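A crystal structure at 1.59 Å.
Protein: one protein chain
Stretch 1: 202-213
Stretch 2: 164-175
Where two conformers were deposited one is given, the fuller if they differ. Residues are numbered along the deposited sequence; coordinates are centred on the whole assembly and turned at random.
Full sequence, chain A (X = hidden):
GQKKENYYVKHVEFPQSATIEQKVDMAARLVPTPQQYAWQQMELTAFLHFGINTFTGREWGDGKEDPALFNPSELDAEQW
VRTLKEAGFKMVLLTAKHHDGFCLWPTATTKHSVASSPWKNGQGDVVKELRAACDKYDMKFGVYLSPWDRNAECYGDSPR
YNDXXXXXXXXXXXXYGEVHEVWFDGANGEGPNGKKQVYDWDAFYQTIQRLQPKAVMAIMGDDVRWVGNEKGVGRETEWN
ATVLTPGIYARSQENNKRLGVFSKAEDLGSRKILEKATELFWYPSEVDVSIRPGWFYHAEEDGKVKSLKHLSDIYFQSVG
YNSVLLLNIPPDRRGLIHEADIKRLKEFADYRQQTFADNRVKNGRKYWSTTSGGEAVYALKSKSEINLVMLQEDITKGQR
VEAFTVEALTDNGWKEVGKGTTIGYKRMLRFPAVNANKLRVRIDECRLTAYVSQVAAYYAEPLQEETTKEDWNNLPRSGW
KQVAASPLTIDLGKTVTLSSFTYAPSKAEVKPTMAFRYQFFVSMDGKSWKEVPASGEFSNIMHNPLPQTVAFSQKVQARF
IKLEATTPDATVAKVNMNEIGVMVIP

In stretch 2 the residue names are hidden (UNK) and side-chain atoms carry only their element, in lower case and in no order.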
# COMPACT_ATOMS: atom_id res chain seq x y z
N ASP A 202 -24.65 -9.82 -10.31
CA ASP A 202 -25.30 -8.96 -11.30
C ASP A 202 -26.42 -8.16 -10.67
O ASP A 202 -26.53 -6.95 -10.91
CB ASP A 202 -25.75 -9.77 -12.53
CG ASP A 202 -26.32 -8.88 -13.60
OD1 ASP A 202 -25.62 -7.95 -14.10
OD2 ASP A 202 -27.49 -9.06 -13.90
N ALA A 203 -27.21 -8.78 -9.79
CA ALA A 203 -28.27 -8.04 -9.11
C ALA A 203 -27.70 -6.99 -8.18
O ALA A 203 -28.28 -5.91 -8.04
CB ALA A 203 -29.23 -8.99 -8.36
N PHE A 204 -26.55 -7.29 -7.55
CA PHE A 204 -25.91 -6.30 -6.69
C PHE A 204 -25.49 -5.14 -7.57
O PHE A 204 -25.63 -3.96 -7.19
CB PHE A 204 -24.66 -6.84 -5.98
CG PHE A 204 -24.86 -8.09 -5.15
CD1 PHE A 204 -26.13 -8.59 -4.81
CD2 PHE A 204 -23.74 -8.75 -4.64
CE1 PHE A 204 -26.26 -9.74 -4.05
CE2 PHE A 204 -23.85 -9.90 -3.89
CZ PHE A 204 -25.15 -10.42 -3.60
N TYR A 205 -24.96 -5.46 -8.73
CA TYR A 205 -24.53 -4.38 -9.65
C TYR A 205 -25.68 -3.53 -10.15
O TYR A 205 -25.56 -2.31 -10.27
CB TYR A 205 -23.71 -4.95 -10.83
CG TYR A 205 -22.90 -3.91 -11.62
CD1 TYR A 205 -22.50 -2.69 -11.07
CD2 TYR A 205 -22.53 -4.18 -12.92
CE1 TYR A 205 -21.72 -1.77 -11.82
CE2 TYR A 205 -21.83 -3.27 -13.69
CZ TYR A 205 -21.42 -2.08 -13.13
OH TYR A 205 -20.68 -1.19 -13.89
N GLN A 206 -26.81 -4.17 -10.46
CA GLN A 206 -27.99 -3.42 -10.91
C GLN A 206 -28.49 -2.47 -9.83
O GLN A 206 -28.81 -1.32 -10.13
CB GLN A 206 -29.10 -4.35 -11.43
CG GLN A 206 -28.73 -5.27 -12.60
CD GLN A 206 -27.89 -4.62 -13.69
OE1 GLN A 206 -26.80 -5.11 -14.06
NE2 GLN A 206 -28.36 -3.47 -14.18
N THR A 207 -28.39 -2.88 -8.56
CA THR A 207 -28.77 -2.02 -7.45
C THR A 207 -27.91 -0.81 -7.39
O THR A 207 -28.39 0.31 -7.24
CB THR A 207 -28.71 -2.81 -6.13
OG1 THR A 207 -29.57 -3.94 -6.22
CG2 THR A 207 -29.12 -1.98 -4.91
N ILE A 208 -26.59 -1.03 -7.49
CA ILE A 208 -25.65 0.06 -7.44
C ILE A 208 -25.91 1.06 -8.56
O ILE A 208 -26.00 2.26 -8.34
CB ILE A 208 -24.18 -0.50 -7.53
CG1 ILE A 208 -23.84 -1.30 -6.29
CG2 ILE A 208 -23.23 0.63 -7.80
CD1 ILE A 208 -22.52 -2.11 -6.43
N GLN A 209 -26.05 0.54 -9.76
CA GLN A 209 -26.28 1.41 -10.94
C GLN A 209 -27.57 2.24 -10.84
O GLN A 209 -27.60 3.40 -11.30
CB GLN A 209 -26.31 0.56 -12.20
CG GLN A 209 -24.94 0.09 -12.61
CD GLN A 209 -24.99 -0.79 -13.81
OE1 GLN A 209 -25.18 -0.29 -14.92
NE2 GLN A 209 -24.87 -2.09 -13.64
N ARG A 210 -28.59 1.66 -10.24
CA ARG A 210 -29.88 2.34 -10.15
C ARG A 210 -29.85 3.43 -9.13
O ARG A 210 -30.30 4.54 -9.40
CB ARG A 210 -30.99 1.35 -9.84
CG ARG A 210 -32.34 2.02 -9.63
CD ARG A 210 -33.45 1.01 -9.66
NE ARG A 210 -33.11 -0.15 -8.86
CZ ARG A 210 -33.24 -0.25 -7.55
NH1 ARG A 210 -33.76 0.73 -6.82
NH2 ARG A 210 -32.87 -1.38 -6.96
N LEU A 211 -29.29 3.13 -7.95
CA LEU A 211 -29.22 4.07 -6.85
C LEU A 211 -28.09 5.04 -6.89
O LEU A 211 -28.21 6.16 -6.37
CB LEU A 211 -29.17 3.30 -5.54
CG LEU A 211 -30.40 2.40 -5.32
CD1 LEU A 211 -30.22 1.53 -4.07
CD2 LEU A 211 -31.69 3.18 -5.21
N GLN A 212 -27.01 4.66 -7.54
CA GLN A 212 -25.74 5.41 -7.47
C GLN A 212 -25.03 5.40 -8.80
O GLN A 212 -24.03 4.68 -8.99
CB GLN A 212 -24.85 4.82 -6.40
CG GLN A 212 -25.41 4.97 -4.98
CD GLN A 212 -25.49 6.39 -4.48
OE1 GLN A 212 -24.83 7.32 -4.98
NE2 GLN A 212 -26.31 6.57 -3.47
N PRO A 213 -25.53 6.21 -9.74
CA PRO A 213 -24.97 6.23 -11.08
C PRO A 213 -23.49 6.58 -11.17
O PRO A 213 -22.87 6.28 -12.19
CB PRO A 213 -25.81 7.31 -11.77
CG PRO A 213 -27.06 7.42 -10.99
CD PRO A 213 -26.76 7.04 -9.62
N UNK A 164 -31.12 -10.61 1.25
CA UNK A 164 -30.67 -9.97 2.50
C UNK A 164 -29.57 -8.94 2.21
O UNK A 164 -29.61 -7.80 2.68
c UNK A 164 -29.55 -10.15 7.07
c UNK A 164 -28.11 -10.53 4.77
c UNK A 164 -27.49 -10.22 5.90
c UNK A 164 -30.15 -11.13 3.40
c UNK A 164 -28.21 -9.99 7.06
c UNK A 164 -29.48 -10.70 4.72
c UNK A 164 -30.21 -10.50 5.87
N UNK A 165 -28.63 -9.38 1.41
CA UNK A 165 -27.50 -8.55 0.96
C UNK A 165 -27.96 -7.35 0.19
O UNK A 165 -27.53 -6.24 0.44
c UNK A 165 -24.86 -7.98 -1.16
c UNK A 165 -24.20 -8.69 1.02
c UNK A 165 -22.69 -7.41 -0.30
c UNK A 165 -22.99 -8.07 0.87
c UNK A 165 -23.62 -7.37 -1.34
c UNK A 165 -25.14 -8.67 -0.01
c UNK A 165 -26.51 -9.36 0.18
N UNK A 166 -28.91 -7.55 -0.74
CA UNK A 166 -29.44 -6.44 -1.49
C UNK A 166 -30.15 -5.50 -0.55
O UNK A 166 -30.11 -4.30 -0.77
c UNK A 166 -30.37 -6.93 -2.67
c UNK A 166 -30.21 -8.29 -4.84
c UNK A 166 -31.18 -5.78 -3.26
c UNK A 166 -29.47 -7.55 -3.74
N UNK A 167 -30.88 -6.02 0.46
CA UNK A 167 -31.56 -5.10 1.36
C UNK A 167 -30.57 -4.27 2.14
O UNK A 167 -30.77 -3.07 2.28
c UNK A 167 -32.56 -5.80 2.28
c UNK A 167 -33.82 -6.09 1.56
c UNK A 167 -34.68 -7.04 2.38
c UNK A 167 -34.83 -7.41 4.83
n UNK A 167 -34.94 -6.61 3.77
n UNK A 167 -34.38 -8.65 4.70
n UNK A 167 -35.14 -6.97 6.04
N UNK A 168 -29.47 -4.88 2.60
CA UNK A 168 -28.40 -4.09 3.25
C UNK A 168 -27.77 -3.02 2.35
O UNK A 168 -27.61 -1.83 2.73
c UNK A 168 -27.31 -5.01 3.77
c UNK A 168 -27.78 -5.88 4.91
o UNK A 168 -25.62 -6.98 4.96
c UNK A 168 -26.66 -6.68 5.57
n UNK A 168 -26.89 -7.10 6.79
N UNK A 169 -27.50 -3.43 1.13
CA UNK A 169 -26.88 -2.57 0.10
C UNK A 169 -27.79 -1.44 -0.25
O UNK A 169 -27.37 -0.34 -0.37
c UNK A 169 -24.53 -2.18 -1.91
c UNK A 169 -25.88 -2.74 -2.30
c UNK A 169 -26.53 -3.42 -1.09
c UNK A 169 -25.78 -3.77 -3.40
N UNK A 170 -29.09 -1.72 -0.39
CA UNK A 170 -30.09 -0.70 -0.69
C UNK A 170 -30.17 0.31 0.41
O UNK A 170 -30.20 1.48 0.16
c UNK A 170 -31.45 -1.35 -0.98
c UNK A 170 -32.54 -0.30 -1.22
o UNK A 170 -31.32 -2.24 -2.10
N UNK A 171 -30.08 -0.10 1.67
CA UNK A 171 -30.06 0.91 2.73
C UNK A 171 -28.86 1.86 2.60
O UNK A 171 -28.97 3.13 2.68
c UNK A 171 -31.24 -1.43 5.60
c UNK A 171 -30.03 0.23 4.11
o UNK A 171 -32.36 -1.74 6.13
o UNK A 171 -30.10 -1.92 5.96
c UNK A 171 -31.32 -0.46 4.43
N UNK A 172 -27.70 1.26 2.41
CA UNK A 172 -26.46 2.02 2.33
C UNK A 172 -26.42 2.97 1.15
O UNK A 172 -25.83 4.04 1.24
c UNK A 172 -24.97 0.27 3.60
c UNK A 172 -25.23 1.08 2.33
c UNK A 172 -23.87 -0.71 3.40
c UNK A 172 -24.64 1.21 4.72
N UNK A 173 -27.09 2.57 0.08
CA UNK A 173 -27.07 3.34 -1.16
C UNK A 173 -28.26 4.28 -1.33
O UNK A 173 -28.35 4.97 -2.34
c UNK A 173 -26.96 2.39 -2.35
c UNK A 173 -25.63 0.85 -3.76
c UNK A 173 -24.44 2.14 -2.08
c UNK A 173 -25.71 1.50 -2.41
N UNK A 174 -29.19 4.27 -0.37
CA UNK A 174 -30.40 5.11 -0.38
C UNK A 174 -30.32 6.21 0.67
O UNK A 174 -30.54 7.42 0.38
c UNK A 174 -32.93 5.18 -0.09
o UNK A 174 -31.74 3.30 -1.20
c UNK A 174 -31.61 4.27 -0.14
N UNK A 175 -29.95 5.82 1.90
CA UNK A 175 -30.08 6.73 3.03
C UNK A 175 -28.89 7.56 3.38
O UNK A 175 -28.93 8.31 4.34
c UNK A 175 -31.78 5.20 4.10
c UNK A 175 -30.47 5.92 4.27
n UNK A 175 -32.66 5.80 3.40
o UNK A 175 -31.96 4.08 4.59
O HOH W 1 -30.00 6.46 -4.30

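Position 164 carries seven side-chain carbons, one followed by a six-membered ring, with no para oxygen, and its side chain is out of reach of stretch 1: Phe164. Position 165 has the same inventory, but its CA-to-CB bond points toward stretch 1 and a ring carbon lies over one face of the Phe204 ring; it is Phe165. Its CD2 is 3.5 Å from Phe204 CZ, with centroids 4.5 Å apart and planes at 37°, an oblique pair.

Position 166 has four carbons forked at the first, one arm two carbons long, and these carbons reach Ala203, Phe204 and Thr207; the fork defines Ile166. Its CD1 lies 3.7 Å from Ala203 CB, its CG1 3.7 Å from Phe204 CD1 and its CG2 3.8 Å from Thr207 OG1. Position 167, three carbons, a nitrogen, then a carbon bearing two more nitrogens, is Arg167, directed away. Position 168 has three carbons, the last carrying one oxygen and one nitrogen; the amide identifies Gln168, whose polar atoms are satisfied elsewhere in the structure.

Position 169 has four carbons forked at the second and points toward stretch 1, where a branch carbon reaches Phe204, Thr207 and Ile208: Leu169. Its CD2 sits 3.8 Å from Phe204 O, 4.1 Å from Thr207 CG2 and 4.3 Å from Ile208 CG1. At 170, one carbon bears an oxygen, which nears Thr207 CG2, and a carbon, which nears Leu211. Valine would have the same shape, but the assigned oxygen makes this Thr170; OG1 donates to Ile166 O (2.7 Å) within its own helix and lies 3.6 Å from Thr207 CG2.

Position 171 ends in a carbon with two oxygens after two other carbons, hence Glu171, pointing away. Position 172, four carbons forked at the second, is Leu172; its end leads away from stretch 1. Position 173 has the same fork but points toward stretch 1 and packs against Ile208, Leu211 and Gln212: Leu173, with CD1 3.8 Å from Ile208 CG1 and CB 3.8 Å from Leu211 CD1. Position 174 repeats the carbon-oxygen fork of 170, its oxygen nearing Leu211 CD1: Thr174, whose OG1 donates to Thr170 O (2.7 Å) and approaches Leu211 CD1 at 3.7 Å. Position 175 has two carbons, the second carrying one oxygen and one nitrogen, and is Asn175, out of reach of stretch 1.

The helices run nearly parallel, 17° between directions and axes 10.0 Å apart at closest approach, burying 572 Å² in total. Apolar packing dominates, and Leu173 has the largest covered area. Polar closure comes at the C-terminal end, where Gln212 leaves helical geometry: its NE2 donates to Leu173 O (2.8 Å, 153°), while one water donates to both Leu173 O (3.0 Å) and Leu211 O (2.8 Å).

Stretch 2 164-175: FFIRQLTELLTN
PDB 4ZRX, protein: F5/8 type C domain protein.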